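Local atomic coordinates of amorpha-4,11-diene synthase (Artemisia annua, PDB entry 4GAX), a protein that probably cyclises farnesyl diphosphate to a sesquiterpene with loss of diphosphate, as a plant terpene synthase of the amorphadiene and bisabolol type. Residues K264-K267 with A268-V271; L311-L314 with I315-Y319; F331-A334 with I335-S339; K355-M358 with D359-E363; V384-F387 with V388-M392. All coordinates share one frame; numbering follows the deposited sequence.

Contact 1 of 5, residues K264-K267 with A268-V271; sequences KWWK and AFDV
The indole of Trp266 is the dense part of this helix end, because two later side chains close on its six-membered ring. Phe269 brings CD2 over one face of the indole, 3.7 Å from Trp266 CZ3. The two rings lie obliquely, their planes 41° apart. Val271, two residues on and opening the short helix 271-274, sets CG2 3.5 Å from Trp266 CZ2. With its CG swung to the carbonyl side of the backbone (chi1 -175°), Trp266 leans toward the helix end, where both partners wait, and its NE1 is held by Asp280. A water bridges the chain beside this packing, donating to Trp266 O at 2.7 Å and accepting from Val271 N at 2.8 Å.

The other flank is far looser. Lys264, Lys267 and Ala268 face solvent, and most of the closing backbone bonds are weak, although Ala268 N still reaches Lys264 O at 3.0 Å. Asp270, at positive phi (58°), breaks the helical course. A second water donates to Lys267 O and to Asp270 OD1, while Asp270 OD2 bonds Asn273. The aromatic side is roofed by other helices: Trp266 and Phe269 meet Leu314 of helix 299-322, Trp265 and Phe269 rest on Leu356 of helix 351-370, and Trp266 also touches Ile282 of helix 282-292.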
loop_
_atom_site.group_PDB
_atom_site.type_symbol
_atom_site.label_atom_id
_atom_site.label_comp_id
_atom_site.label_asym_id
_atom_site.label_seq_id
_atom_site.Cartn_x
_atom_site.Cartn_y
_atom_site.Cartn_z
ATOM N N LYS A 264 0.130 -23.514 4.083
ATOM C CA LYS A 264 0.755 -24.847 4.138
ATOM C C LYS A 264 2.247 -24.741 4.427
ATOM O O LYS A 264 2.777 -25.460 5.273
ATOM C CB LYS A 264 0.535 -25.624 2.835
ATOM C CG LYS A 264 -0.751 -26.421 2.823
ATOM C CD LYS A 264 -1.256 -26.650 1.408
ATOM C CE LYS A 264 -2.761 -26.859 1.405
ATOM N NZ LYS A 264 -3.283 -27.144 0.042
ATOM N N TRP A 265 2.908 -23.853 3.690
ATOM C CA TRP A 265 4.314 -23.521 3.909
ATOM C C TRP A 265 4.586 -23.149 5.364
ATOM O O TRP A 265 5.525 -23.668 5.985
ATOM C CB TRP A 265 4.680 -22.347 3.008
ATOM C CG TRP A 265 6.081 -21.793 3.159
ATOM C CD1 TRP A 265 7.229 -22.279 2.576
ATOM C CD2 TRP A 265 6.466 -20.606 3.875
ATOM N NE1 TRP A 265 8.304 -21.482 2.914
ATOM C CE2 TRP A 265 7.863 -20.449 3.705
ATOM C CE3 TRP A 265 5.765 -19.671 4.655
ATOM C CZ2 TRP A 265 8.570 -19.385 4.277
ATOM C CZ3 TRP A 265 6.465 -18.619 5.224
ATOM C CH2 TRP A 265 7.854 -18.480 5.031
ATOM N N TRP A 266 3.762 -22.252 5.904
ATOM C CA TRP A 266 3.929 -21.778 7.280
ATOM C C TRP A 266 3.684 -22.892 8.288
ATOM O O TRP A 266 4.425 -23.042 9.268
ATOM C CB TRP A 266 2.990 -20.583 7.565
ATOM C CG TRP A 266 3.213 -19.976 8.922
ATOM C CD1 TRP A 266 2.326 -19.925 9.964
ATOM C CD2 TRP A 266 4.426 -19.370 9.400
ATOM N NE1 TRP A 266 2.905 -19.303 11.051
ATOM C CE2 TRP A 266 4.194 -18.960 10.730
ATOM C CE3 TRP A 266 5.687 -19.138 8.831
ATOM C CZ2 TRP A 266 5.175 -18.318 11.498
ATOM C CZ3 TRP A 266 6.654 -18.499 9.587
ATOM C CH2 TRP A 266 6.393 -18.095 10.910
ATOM N N LYS A 267 2.631 -23.667 8.058
ATOM C CA LYS A 267 2.303 -24.762 8.956
ATOM C C LYS A 267 3.422 -25.802 8.989
ATOM O O LYS A 267 3.656 -26.441 10.014
ATOM C CB LYS A 267 0.990 -25.428 8.543
ATOM C CG LYS A 267 0.658 -26.679 9.370
ATOM C CD LYS A 267 -0.596 -27.373 8.853
ATOM C CE LYS A 267 -0.836 -28.698 9.577
ATOM N NZ LYS A 267 -0.935 -28.499 11.045
ATOM N N ALA A 268 4.124 -25.969 7.870
ATOM C CA ALA A 268 5.220 -26.935 7.828
ATOM C C ALA A 268 6.334 -26.498 8.759
ATOM O O ALA A 268 6.988 -27.325 9.401
ATOM C CB ALA A 268 5.750 -27.063 6.412
ATOM N N PHE A 269 6.547 -25.186 8.825
ATOM C CA PHE A 269 7.599 -24.626 9.656
ATOM C C PHE A 269 7.369 -24.906 11.146
ATOM O O PHE A 269 8.330 -24.984 11.936
ATOM C CB PHE A 269 7.763 -23.124 9.383
ATOM C CG PHE A 269 8.788 -22.469 10.259
ATOM C CD1 PHE A 269 10.108 -22.904 10.241
ATOM C CD2 PHE A 269 8.441 -21.424 11.106
ATOM C CE1 PHE A 269 11.069 -22.313 11.067
ATOM C CE2 PHE A 269 9.399 -20.824 11.931
ATOM C CZ PHE A 269 10.712 -21.275 11.909
ATOM N N ASP A 270 6.099 -25.073 11.518
ATOM C CA ASP A 270 5.733 -25.477 12.875
ATOM C C ASP A 270 6.294 -24.473 13.878
ATOM O O ASP A 270 7.142 -24.807 14.706
ATOM C CB ASP A 270 6.257 -26.883 13.168
ATOM C CG ASP A 270 5.617 -27.500 14.402
ATOM O OD1 ASP A 270 4.489 -27.088 14.760
ATOM O OD2 ASP A 270 6.243 -28.395 15.008
ATOM N N VAL A 271 5.805 -23.240 13.787
ATOM C CA VAL A 271 6.368 -22.107 14.514
ATOM C C VAL A 271 6.301 -22.238 16.034
ATOM O O VAL A 271 7.228 -21.827 16.741
ATOM C CB VAL A 271 5.723 -20.766 14.051
ATOM C CG1 VAL A 271 4.285 -20.645 14.548
ATOM C CG2 VAL A 271 6.559 -19.573 14.501
HETATM O O HOH W 1 3.920 -22.557 11.878
HETATM O O HOH W 2 2.576 -26.617 12.460
#

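Contact 2 of 5, residues L311-L314 with I315-Y319; sequences LVTL and IDDIY
Ile315 N, Asp316 N and Asp317 N give regular helical bonds to Leu311 O, Val312 O and Thr313 O, the first two nearly straight at 165° and 166°, whereas the bond from Ile318 N to Leu314 O is weak. Just beyond, Ile315 O receives both Ile318 N and Tyr319 N.

The side chains run in parallel pairs four residues apart. Val312 and Asp316 point the same way, and Val312 CG1 lies 3.8 Å from Asp316 OD2, a methyl flank along a carboxylate. Thr313 and Asp317 repeat the pattern one residue later, with Thr313 CG2 4.1 Å from Asp317 OD2. Thr313 can offer this methyl because its hydroxyl sits beside its own backbone N (chi1 -58°), from where it bonds Ile309 O in the preceding turn. Asp317 CG lies 3.2 Å from Thr313 O; so close to another acceptor, its oxygens make no hydrogen bond to that carbonyl, though OD2 has a long, weak ion pair with Arg279. On the buried side, Ile315 CG1 comes within 3.2 Å of Leu311 O.

The sequence Asp316-Asp317-x-x-Asp is the DDxxD motif of class I terpene synthases, whose aspartates typically bind magnesium; these two carboxylates probably serve the same site.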
loop_
_atom_site.group_PDB
_atom_site.type_symbol
_atom_site.label_atom_id
_atom_site.label_comp_id
_atom_site.label_asym_id
_atom_site.label_seq_id
_atom_site.Cartn_x
_atom_site.Cartn_y
_atom_site.Cartn_z
ATOM N N LEU A 311 9.642 -13.927 7.451
ATOM C CA LEU A 311 11.037 -14.101 7.901
ATOM C C LEU A 311 11.547 -12.897 8.692
ATOM O O LEU A 311 12.288 -13.047 9.672
ATOM C CB LEU A 311 11.953 -14.351 6.709
ATOM C CG LEU A 311 11.899 -15.738 6.073
ATOM C CD1 LEU A 311 12.745 -15.692 4.795
ATOM C CD2 LEU A 311 12.457 -16.774 7.061
ATOM N N VAL A 312 11.142 -11.709 8.250
ATOM C CA VAL A 312 11.460 -10.456 8.923
ATOM C C VAL A 312 10.851 -10.435 10.319
ATOM O O VAL A 312 11.491 -10.041 11.293
ATOM C CB VAL A 312 10.896 -9.259 8.115
ATOM C CG1 VAL A 312 10.889 -7.995 8.958
ATOM C CG2 VAL A 312 11.694 -9.068 6.849
ATOM N N THR A 313 9.597 -10.854 10.398
ATOM C CA THR A 313 8.891 -10.933 11.664
ATOM C C THR A 313 9.644 -11.840 12.640
ATOM O O THR A 313 9.843 -11.474 13.803
ATOM C CB THR A 313 7.449 -11.440 11.446
ATOM O OG1 THR A 313 6.764 -10.555 10.543
ATOM C CG2 THR A 313 6.695 -11.503 12.756
ATOM N N LEU A 314 10.083 -13.006 12.164
ATOM C CA LEU A 314 10.845 -13.931 13.003
ATOM C C LEU A 314 12.134 -13.294 13.458
ATOM O O LEU A 314 12.438 -13.279 14.660
ATOM C CB LEU A 314 11.185 -15.214 12.240
ATOM C CG LEU A 314 10.040 -16.204 12.053
ATOM C CD1 LEU A 314 10.286 -17.095 10.842
ATOM C CD2 LEU A 314 9.915 -17.041 13.293
ATOM N N ILE A 315 12.895 -12.771 12.493
ATOM C CA ILE A 315 14.220 -12.217 12.776
ATOM C C ILE A 315 14.131 -11.020 13.731
ATOM O O ILE A 315 14.942 -10.902 14.655
ATOM C CB ILE A 315 14.980 -11.840 11.483
ATOM C CG1 ILE A 315 15.315 -13.099 10.681
ATOM C CG2 ILE A 315 16.278 -11.132 11.808
ATOM C CD1 ILE A 315 15.918 -12.798 9.319
ATOM N N ASP A 316 13.139 -10.153 13.522
ATOM C CA ASP A 316 12.913 -9.032 14.437
ATOM C C ASP A 316 12.636 -9.513 15.856
ATOM O O ASP A 316 13.100 -8.919 16.827
ATOM C CB ASP A 316 11.753 -8.159 13.962
ATOM C CG ASP A 316 12.219 -6.925 13.222
ATOM O OD1 ASP A 316 13.330 -6.434 13.519
ATOM O OD2 ASP A 316 11.476 -6.446 12.341
ATOM N N ASP A 317 11.880 -10.598 15.966
ATOM C CA ASP A 317 11.520 -11.146 17.266
ATOM C C ASP A 317 12.701 -11.810 17.975
ATOM O O ASP A 317 12.629 -12.081 19.174
ATOM C CB ASP A 317 10.337 -12.111 17.142
ATOM C CG ASP A 317 9.025 -11.394 16.847
ATOM O OD1 ASP A 317 8.999 -10.142 16.906
ATOM O OD2 ASP A 317 8.015 -12.085 16.572
ATOM N N ILE A 318 13.778 -12.078 17.238
ATOM C CA ILE A 318 15.012 -12.574 17.850
ATOM C C ILE A 318 15.872 -11.394 18.297
ATOM O O ILE A 318 16.491 -11.417 19.357
ATOM C CB ILE A 318 15.856 -13.425 16.877
ATOM C CG1 ILE A 318 15.099 -14.679 16.441
ATOM C CG2 ILE A 318 17.158 -13.841 17.531
ATOM C CD1 ILE A 318 15.834 -15.497 15.384
ATOM N N TYR A 319 15.912 -10.351 17.480
ATOM C CA TYR A 319 16.765 -9.211 17.792
ATOM C C TYR A 319 16.166 -8.289 18.843
ATOM O O TYR A 319 16.904 -7.681 19.619
ATOM C CB TYR A 319 17.118 -8.428 16.523
ATOM C CG TYR A 319 18.268 -9.040 15.766
ATOM C CD1 TYR A 319 19.549 -8.513 15.868
ATOM C CD2 TYR A 319 18.078 -10.167 14.977
ATOM C CE1 TYR A 319 20.616 -9.086 15.184
ATOM C CE2 TYR A 319 19.125 -10.742 14.293
ATOM C CZ TYR A 319 20.391 -10.205 14.400
ATOM O OH TYR A 319 21.430 -10.789 13.713
#

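Contact 3 of 5, residues F331-A334 with I335-S339; sequences FTEA and IERWS
Glu333 leaves the helix with CG on the carbonyl side and then bends at chi2 (52°), while Arg337 starts from a chi1 of -138°, away from the staggered positions; together these turns bring carboxylate and guanidinium obliquely past each other. Glu333 OE2 stops 3.6 Å from Arg337 NE, a long salt bridge, with the two group planes 73° apart. The pairing is loose, and Arg337 NE, though buried by it, has no hydrogen-bond partner in the model.

The inner side is apolar. Phe331 CE2 lies 3.7 Å from Ile335 CG1, the aliphatic branch meeting the ring obliquely. Backbone bonds continue to the last turn, where Trp338 N reaches Ala334 O at 2.9 Å. Ala334 O also accepts from Tyr354 OH, and the indole of Trp338 has a cation-pi partner in Lys381. Trp338 itself takes positive phi, the left-handed residue that commonly terminates an alpha helix, here the end of helix 325-337 in the alpha-helical terpene synthase fold.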
loop_
_atom_site.group_PDB
_atom_site.type_symbol
_atom_site.label_atom_id
_atom_site.label_comp_id
_atom_site.label_asym_id
_atom_site.label_seq_id
_atom_site.Cartn_x
_atom_site.Cartn_y
_atom_site.Cartn_z
ATOM N N PHE A 331 24.700 -14.668 14.791
ATOM C CA PHE A 331 23.655 -14.783 13.775
ATOM C C PHE A 331 23.912 -13.815 12.614
ATOM O O PHE A 331 23.733 -14.172 11.444
ATOM C CB PHE A 331 22.264 -14.561 14.387
ATOM C CG PHE A 331 21.123 -14.915 13.459
ATOM C CD1 PHE A 331 20.674 -16.227 13.356
ATOM C CD2 PHE A 331 20.504 -13.939 12.692
ATOM C CE1 PHE A 331 19.610 -16.558 12.497
ATOM C CE2 PHE A 331 19.436 -14.262 11.829
ATOM C CZ PHE A 331 18.997 -15.577 11.736
ATOM N N THR A 332 24.338 -12.599 12.946
ATOM C CA THR A 332 24.652 -11.586 11.940
ATOM C C THR A 332 25.769 -12.028 10.985
ATOM O O THR A 332 25.688 -11.784 9.780
ATOM C CB THR A 332 25.062 -10.259 12.595
ATOM O OG1 THR A 332 23.992 -9.782 13.424
ATOM C CG2 THR A 332 25.398 -9.214 11.525
ATOM N N GLU A 333 26.813 -12.665 11.511
ATOM C CA GLU A 333 27.899 -13.139 10.651
ATOM C C GLU A 333 27.420 -14.295 9.777
ATOM O O GLU A 333 27.802 -14.402 8.606
ATOM C CB GLU A 333 29.134 -13.543 11.471
ATOM C CG GLU A 333 30.277 -14.114 10.636
ATOM C CD GLU A 333 30.673 -13.214 9.468
ATOM O OE1 GLU A 333 30.794 -11.984 9.670
ATOM O OE2 GLU A 333 30.864 -13.737 8.345
ATOM N N ALA A 334 26.575 -15.152 10.345
ATOM C CA ALA A 334 25.958 -16.228 9.579
ATOM C C ALA A 334 25.129 -15.666 8.416
ATOM O O ALA A 334 25.092 -16.244 7.323
ATOM C CB ALA A 334 25.097 -17.085 10.478
ATOM N N ILE A 335 24.458 -14.541 8.646
ATOM C CA ILE A 335 23.685 -13.924 7.570
ATOM C C ILE A 335 24.639 -13.350 6.518
ATOM O O ILE A 335 24.401 -13.501 5.317
ATOM C CB ILE A 335 22.691 -12.866 8.095
ATOM C CG1 ILE A 335 21.569 -13.551 8.875
ATOM C CG2 ILE A 335 22.068 -12.064 6.935
ATOM C CD1 ILE A 335 20.584 -14.341 7.991
ATOM N N GLU A 336 25.731 -12.727 6.971
ATOM C CA GLU A 336 26.771 -12.231 6.066
ATOM C C GLU A 336 27.352 -13.365 5.232
ATOM O O GLU A 336 27.642 -13.191 4.046
ATOM C CB GLU A 336 27.908 -11.543 6.837
ATOM C CG GLU A 336 27.531 -10.249 7.543
ATOM C CD GLU A 336 27.222 -9.096 6.595
ATOM O OE1 GLU A 336 27.333 -9.261 5.359
ATOM O OE2 GLU A 336 26.869 -8.003 7.098
ATOM N N ARG A 337 27.519 -14.527 5.863
ATOM C CA ARG A 337 28.084 -15.697 5.198
ATOM C C ARG A 337 27.124 -16.266 4.156
ATOM O O ARG A 337 27.555 -16.706 3.093
ATOM C CB ARG A 337 28.461 -16.764 6.230
ATOM C CG ARG A 337 29.789 -17.446 5.959
ATOM C CD ARG A 337 30.321 -18.129 7.211
ATOM N NE ARG A 337 31.277 -17.294 7.935
ATOM C CZ ARG A 337 32.596 -17.384 7.791
ATOM N NH1 ARG A 337 33.111 -18.274 6.951
ATOM N NH2 ARG A 337 33.399 -16.587 8.486
ATOM N N TRP A 338 25.828 -16.249 4.471
ATOM C CA TRP A 338 24.783 -16.646 3.526
ATOM C C TRP A 338 25.096 -18.010 2.923
ATOM O O TRP A 338 25.310 -18.130 1.711
ATOM C CB TRP A 338 24.649 -15.606 2.413
ATOM C CG TRP A 338 23.318 -15.600 1.708
ATOM C CD1 TRP A 338 22.895 -16.474 0.747
ATOM C CD2 TRP A 338 22.248 -14.657 1.895
ATOM N NE1 TRP A 338 21.625 -16.138 0.325
ATOM C CE2 TRP A 338 21.205 -15.028 1.016
ATOM C CE3 TRP A 338 22.070 -13.541 2.722
ATOM C CZ2 TRP A 338 19.998 -14.316 0.937
ATOM C CZ3 TRP A 338 20.868 -12.827 2.638
ATOM C CH2 TRP A 338 19.850 -13.220 1.754
ATOM N N SER A 339 25.129 -19.032 3.772
ATOM C CA SER A 339 25.366 -20.399 3.317
ATOM C C SER A 339 24.944 -21.386 4.383
ATOM O O SER A 339 25.222 -21.189 5.573
ATOM C CB SER A 339 26.843 -20.628 2.986
ATOM O OG SER A 339 27.081 -22.011 2.772
#

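Contact 4 of 5, residues K355-M358 with D359-E363; sequences KLFM and DTYTE
Asp359 receives the ammonium of Lys355 from one turn earlier. Lys355 NZ lies 2.7 Å from Asp359 OD1, on its syn lone pair, and makes a weaker bond to Asp359 OD2 at 3.2 Å. A bend at chi2 (64°) folds the lysine chain along the helix surface toward the carboxylate. This i to i+4 ion pair stands on the exposed side of the helix.

Met358, buried, contributes its carbonyl: Met358 O accepts from Thr362 OG1 at 2.7 Å and from Thr362 N at 2.8 Å, the two donors arriving from opposite faces of the carbonyl plane. Leu356 O is gripped likewise by Thr360 OG1, at 2.6 Å, and by Thr360 N. The methyl CE of Met358 curls back to the edge of the Phe357 ring, in its plane.

Phe357 presents a face to Tyr361, whose CD2 stands 3.8 Å above the ring plane, over the centre. The planes meet at 45°, an oblique aromatic pair, and both rings make edge-to-face contacts with Trp338. Threonine hydroxyls bonded to carbonyls four residues back are a recurrent feature of helices, here on a helix with an ion pair on its exposed side and Phe357 and Tyr361 on its buried side.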
loop_
_atom_site.group_PDB
_atom_site.type_symbol
_atom_site.label_atom_id
_atom_site.label_comp_id
_atom_site.label_asym_id
_atom_site.label_seq_id
_atom_site.Cartn_x
_atom_site.Cartn_y
_atom_site.Cartn_z
ATOM N N LYS A 355 17.645 -22.074 8.623
ATOM C CA LYS A 355 17.248 -23.050 7.603
ATOM C C LYS A 355 16.066 -22.585 6.755
ATOM O O LYS A 355 16.100 -22.682 5.519
ATOM C CB LYS A 355 16.898 -24.380 8.278
ATOM C CG LYS A 355 16.398 -25.466 7.327
ATOM C CD LYS A 355 17.469 -25.892 6.324
ATOM C CE LYS A 355 16.986 -27.085 5.478
ATOM N NZ LYS A 355 17.601 -27.089 4.119
ATOM N N LEU A 356 15.012 -22.097 7.406
ATOM C CA LEU A 356 13.854 -21.579 6.668
ATOM C C LEU A 356 14.269 -20.423 5.778
ATOM O O LEU A 356 13.854 -20.335 4.615
ATOM C CB LEU A 356 12.754 -21.107 7.629
ATOM C CG LEU A 356 11.431 -20.704 6.963
ATOM C CD1 LEU A 356 10.675 -21.946 6.494
ATOM C CD2 LEU A 356 10.570 -19.882 7.925
ATOM N N PHE A 357 15.079 -19.528 6.338
ATOM C CA PHE A 357 15.587 -18.364 5.609
ATOM C C PHE A 357 16.416 -18.796 4.390
ATOM O O PHE A 357 16.185 -18.328 3.279
ATOM C CB PHE A 357 16.437 -17.530 6.572
ATOM C CG PHE A 357 17.097 -16.330 5.950
ATOM C CD1 PHE A 357 16.518 -15.076 6.043
ATOM C CD2 PHE A 357 18.331 -16.442 5.328
ATOM C CE1 PHE A 357 17.147 -13.965 5.501
ATOM C CE2 PHE A 357 18.950 -15.328 4.778
ATOM C CZ PHE A 357 18.357 -14.096 4.860
ATOM N N MET A 358 17.385 -19.685 4.600
ATOM C CA MET A 358 18.271 -20.092 3.520
ATOM C C MET A 358 17.510 -20.836 2.422
ATOM O O MET A 358 17.755 -20.597 1.243
ATOM C CB MET A 358 19.441 -20.938 4.049
ATOM C CG MET A 358 20.550 -20.108 4.687
ATOM S SD MET A 358 21.383 -19.042 3.490
ATOM C CE MET A 358 21.354 -17.485 4.323
ATOM N N ASP A 359 16.589 -21.718 2.817
ATOM C CA ASP A 359 15.755 -22.463 1.865
ATOM C C ASP A 359 14.887 -21.519 1.053
ATOM O O ASP A 359 14.641 -21.737 -0.135
ATOM C CB ASP A 359 14.819 -23.440 2.591
ATOM C CG ASP A 359 15.524 -24.715 3.049
ATOM O OD1 ASP A 359 16.725 -24.903 2.750
ATOM O OD2 ASP A 359 14.859 -25.545 3.707
ATOM N N THR A 360 14.376 -20.484 1.708
ATOM C CA THR A 360 13.474 -19.561 1.036
ATOM C C THR A 360 14.229 -18.724 0.002
ATOM O O THR A 360 13.804 -18.592 -1.161
ATOM C CB THR A 360 12.770 -18.641 2.065
ATOM O OG1 THR A 360 11.999 -19.439 2.983
ATOM C CG2 THR A 360 11.862 -17.662 1.369
ATOM N N TYR A 361 15.363 -18.158 0.405
ATOM C CA TYR A 361 16.146 -17.367 -0.541
ATOM C C TYR A 361 16.824 -18.210 -1.612
ATOM O O TYR A 361 16.948 -17.771 -2.754
ATOM C CB TYR A 361 17.163 -16.473 0.186
ATOM C CG TYR A 361 16.527 -15.197 0.629
ATOM C CD1 TYR A 361 16.339 -14.151 -0.273
ATOM C CD2 TYR A 361 16.057 -15.045 1.926
ATOM C CE1 TYR A 361 15.728 -12.980 0.114
ATOM C CE2 TYR A 361 15.439 -13.860 2.325
ATOM C CZ TYR A 361 15.279 -12.840 1.422
ATOM O OH TYR A 361 14.668 -11.661 1.809
ATOM N N THR A 362 17.253 -19.416 -1.254
ATOM C CA THR A 362 17.900 -20.282 -2.233
ATOM C C THR A 362 16.927 -20.695 -3.344
ATOM O O THR A 362 17.306 -20.777 -4.508
ATOM C CB THR A 362 18.510 -21.516 -1.575
ATOM O OG1 THR A 362 19.571 -21.092 -0.708
ATOM C CG2 THR A 362 19.066 -22.474 -2.624
ATOM N N GLU A 363 15.672 -20.942 -2.986
ATOM C CA GLU A 363 14.676 -21.252 -4.001
ATOM C C GLU A 363 14.519 -20.078 -4.983
ATOM O O GLU A 363 14.400 -20.281 -6.201
ATOM C CB GLU A 363 13.339 -21.623 -3.362
ATOM C CG GLU A 363 12.165 -21.390 -4.291
ATOM C CD GLU A 363 10.921 -22.151 -3.890
ATOM O OE1 GLU A 363 9.899 -22.006 -4.597
ATOM O OE2 GLU A 363 10.961 -22.892 -2.881
#

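Contact 5 of 5, residues V384-F387 with V388-M392; sequences VKDF and VRNLM
Asp386 lies between Arg389 and Asn390 of the next turn. With CG on the carbonyl side of its backbone (chi1 -161°), Asp386 sends its carboxylate toward that turn, where Arg389 NH1 donates to Asp386 OD1 at 3.1 Å, within the guanidinium plane and onto the anti lone pair. Asn390 ND2 instead takes Asp386 O at 2.7 Å, with a fairly straight bond of 162°. Asn390 N reaches the same oxygen from the opposite face of its plane.

Further out, the backbone of Lys385 and Asp386 underlies one face of the Arg389 guanidinium, and Lys385 CB comes 3.6 Å from Arg389 NH2. Glu382 makes a salt bridge to Arg389 NH1 and Glu336 to NE, the latter at a modelled separation too short to take literally; both probably steady the arginine. On the apolar side, Leu391 leans over a face of Phe387, its CD1 3.7 Å from Phe387 CE2.

Phe387 meets Val312 of helix 299-322, Val388 meets Ile335 of helix 325-337, and Asn390 packs on helix 407-416.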
loop_
_atom_site.group_PDB
_atom_site.type_symbol
_atom_site.label_atom_id
_atom_site.label_comp_id
_atom_site.label_asym_id
_atom_site.label_seq_id
_atom_site.Cartn_x
_atom_site.Cartn_y
_atom_site.Cartn_z
ATOM N N VAL A 384 19.118 -7.613 2.068
ATOM C CA VAL A 384 18.704 -8.477 3.156
ATOM C C VAL A 384 19.794 -8.483 4.220
ATOM O O VAL A 384 19.508 -8.339 5.418
ATOM C CB VAL A 384 18.426 -9.899 2.662
ATOM C CG1 VAL A 384 17.855 -10.744 3.802
ATOM C CG2 VAL A 384 17.431 -9.856 1.507
ATOM N N LYS A 385 21.044 -8.613 3.785
ATOM C CA LYS A 385 22.166 -8.571 4.720
ATOM C C LYS A 385 22.231 -7.224 5.409
ATOM O O LYS A 385 22.519 -7.153 6.601
ATOM C CB LYS A 385 23.482 -8.816 3.998
ATOM C CG LYS A 385 23.652 -10.230 3.481
ATOM C CD LYS A 385 24.985 -10.334 2.779
ATOM C CE LYS A 385 25.260 -11.733 2.287
ATOM N NZ LYS A 385 26.569 -11.747 1.593
ATOM N N ASP A 386 21.971 -6.153 4.661
ATOM C CA ASP A 386 22.061 -4.807 5.236
ATOM C C ASP A 386 20.985 -4.582 6.293
ATOM O O ASP A 386 21.183 -3.841 7.251
ATOM C CB ASP A 386 21.966 -3.726 4.163
ATOM C CG ASP A 386 22.500 -2.395 4.646
ATOM O OD1 ASP A 386 23.684 -2.361 5.035
ATOM O OD2 ASP A 386 21.739 -1.402 4.671
ATOM N N PHE A 387 19.845 -5.242 6.117
ATOM C CA PHE A 387 18.762 -5.200 7.096
ATOM C C PHE A 387 19.201 -5.820 8.428
ATOM O O PHE A 387 19.037 -5.214 9.488
ATOM C CB PHE A 387 17.532 -5.928 6.546
ATOM C CG PHE A 387 16.440 -6.129 7.561
ATOM C CD1 PHE A 387 15.659 -5.064 7.978
ATOM C CD2 PHE A 387 16.185 -7.389 8.085
ATOM C CE1 PHE A 387 14.657 -5.247 8.910
ATOM C CE2 PHE A 387 15.178 -7.580 9.022
ATOM C CZ PHE A 387 14.418 -6.509 9.437
ATOM N N VAL A 388 19.776 -7.023 8.367
ATOM C CA VAL A 388 20.233 -7.711 9.572
ATOM C C VAL A 388 21.404 -6.968 10.218
ATOM O O VAL A 388 21.472 -6.843 11.444
ATOM C CB VAL A 388 20.627 -9.161 9.267
ATOM C CG1 VAL A 388 20.905 -9.923 10.545
ATOM C CG2 VAL A 388 19.505 -9.830 8.476
ATOM N N ARG A 389 22.319 -6.491 9.380
ATOM C CA ARG A 389 23.462 -5.688 9.800
ATOM C C ARG A 389 23.021 -4.563 10.703
ATOM O O ARG A 389 23.573 -4.361 11.780
ATOM C CB ARG A 389 24.084 -5.042 8.571
ATOM C CG ARG A 389 25.515 -5.377 8.328
ATOM C CD ARG A 389 25.914 -4.816 6.990
ATOM N NE ARG A 389 26.283 -5.869 6.051
ATOM C CZ ARG A 389 26.061 -5.811 4.744
ATOM N NH1 ARG A 389 25.451 -4.746 4.222
ATOM N NH2 ARG A 389 26.450 -6.819 3.965
ATOM N N ASN A 390 22.021 -3.814 10.251
ATOM C CA ASN A 390 21.596 -2.637 11.000
ATOM C C ASN A 390 20.794 -3.001 12.247
ATOM O O ASN A 390 20.770 -2.238 13.214
ATOM C CB ASN A 390 20.869 -1.633 10.100
ATOM C CG ASN A 390 21.828 -0.890 9.180
ATOM O OD1 ASN A 390 22.404 0.136 9.556
ATOM N ND2 ASN A 390 22.014 -1.415 7.973
ATOM N N LEU A 391 20.145 -4.165 12.228
ATOM C CA LEU A 391 19.584 -4.702 13.465
ATOM C C LEU A 391 20.722 -4.941 14.462
ATOM O O LEU A 391 20.561 -4.712 15.660
ATOM C CB LEU A 391 18.794 -5.992 13.221
ATOM C CG LEU A 391 17.405 -5.853 12.585
ATOM C CD1 LEU A 391 16.775 -7.216 12.346
ATOM C CD2 LEU A 391 16.482 -4.989 13.446
ATOM N N MET A 392 21.883 -5.369 13.962
ATOM C CA MET A 392 23.032 -5.639 14.833
ATOM C C MET A 392 23.711 -4.343 15.259
ATOM O O MET A 392 24.365 -4.288 16.311
ATOM C CB MET A 392 24.045 -6.556 14.154
ATOM C CG MET A 392 25.113 -7.079 15.108
ATOM S SD MET A 392 24.375 -8.065 16.431
ATOM C CE MET A 392 25.321 -7.504 17.848
#

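In the fold
The five contacts follow one another along the chain, each within a single helix or at its end: helices 238-269, 299-322, 325-337, 351-370 and 374-399. In space they form one connected cluster. Contacts 3 and 5 are the nearest pair, with centres about 10 Å apart, and contacts 2 and 5 follow at about 11 Å. Contacts 1 and 5 are the most distant, about 25 Å between centres, and do not touch. Contact 2 touches all the others, through packing and a probable Tyr319 to Thr332 hydrogen bond. The helix bearing the DDxxD sequence thus touches the other four, so the probable metal-binding aspartates sit on a helix packed on several sides within the alpha-helical domain.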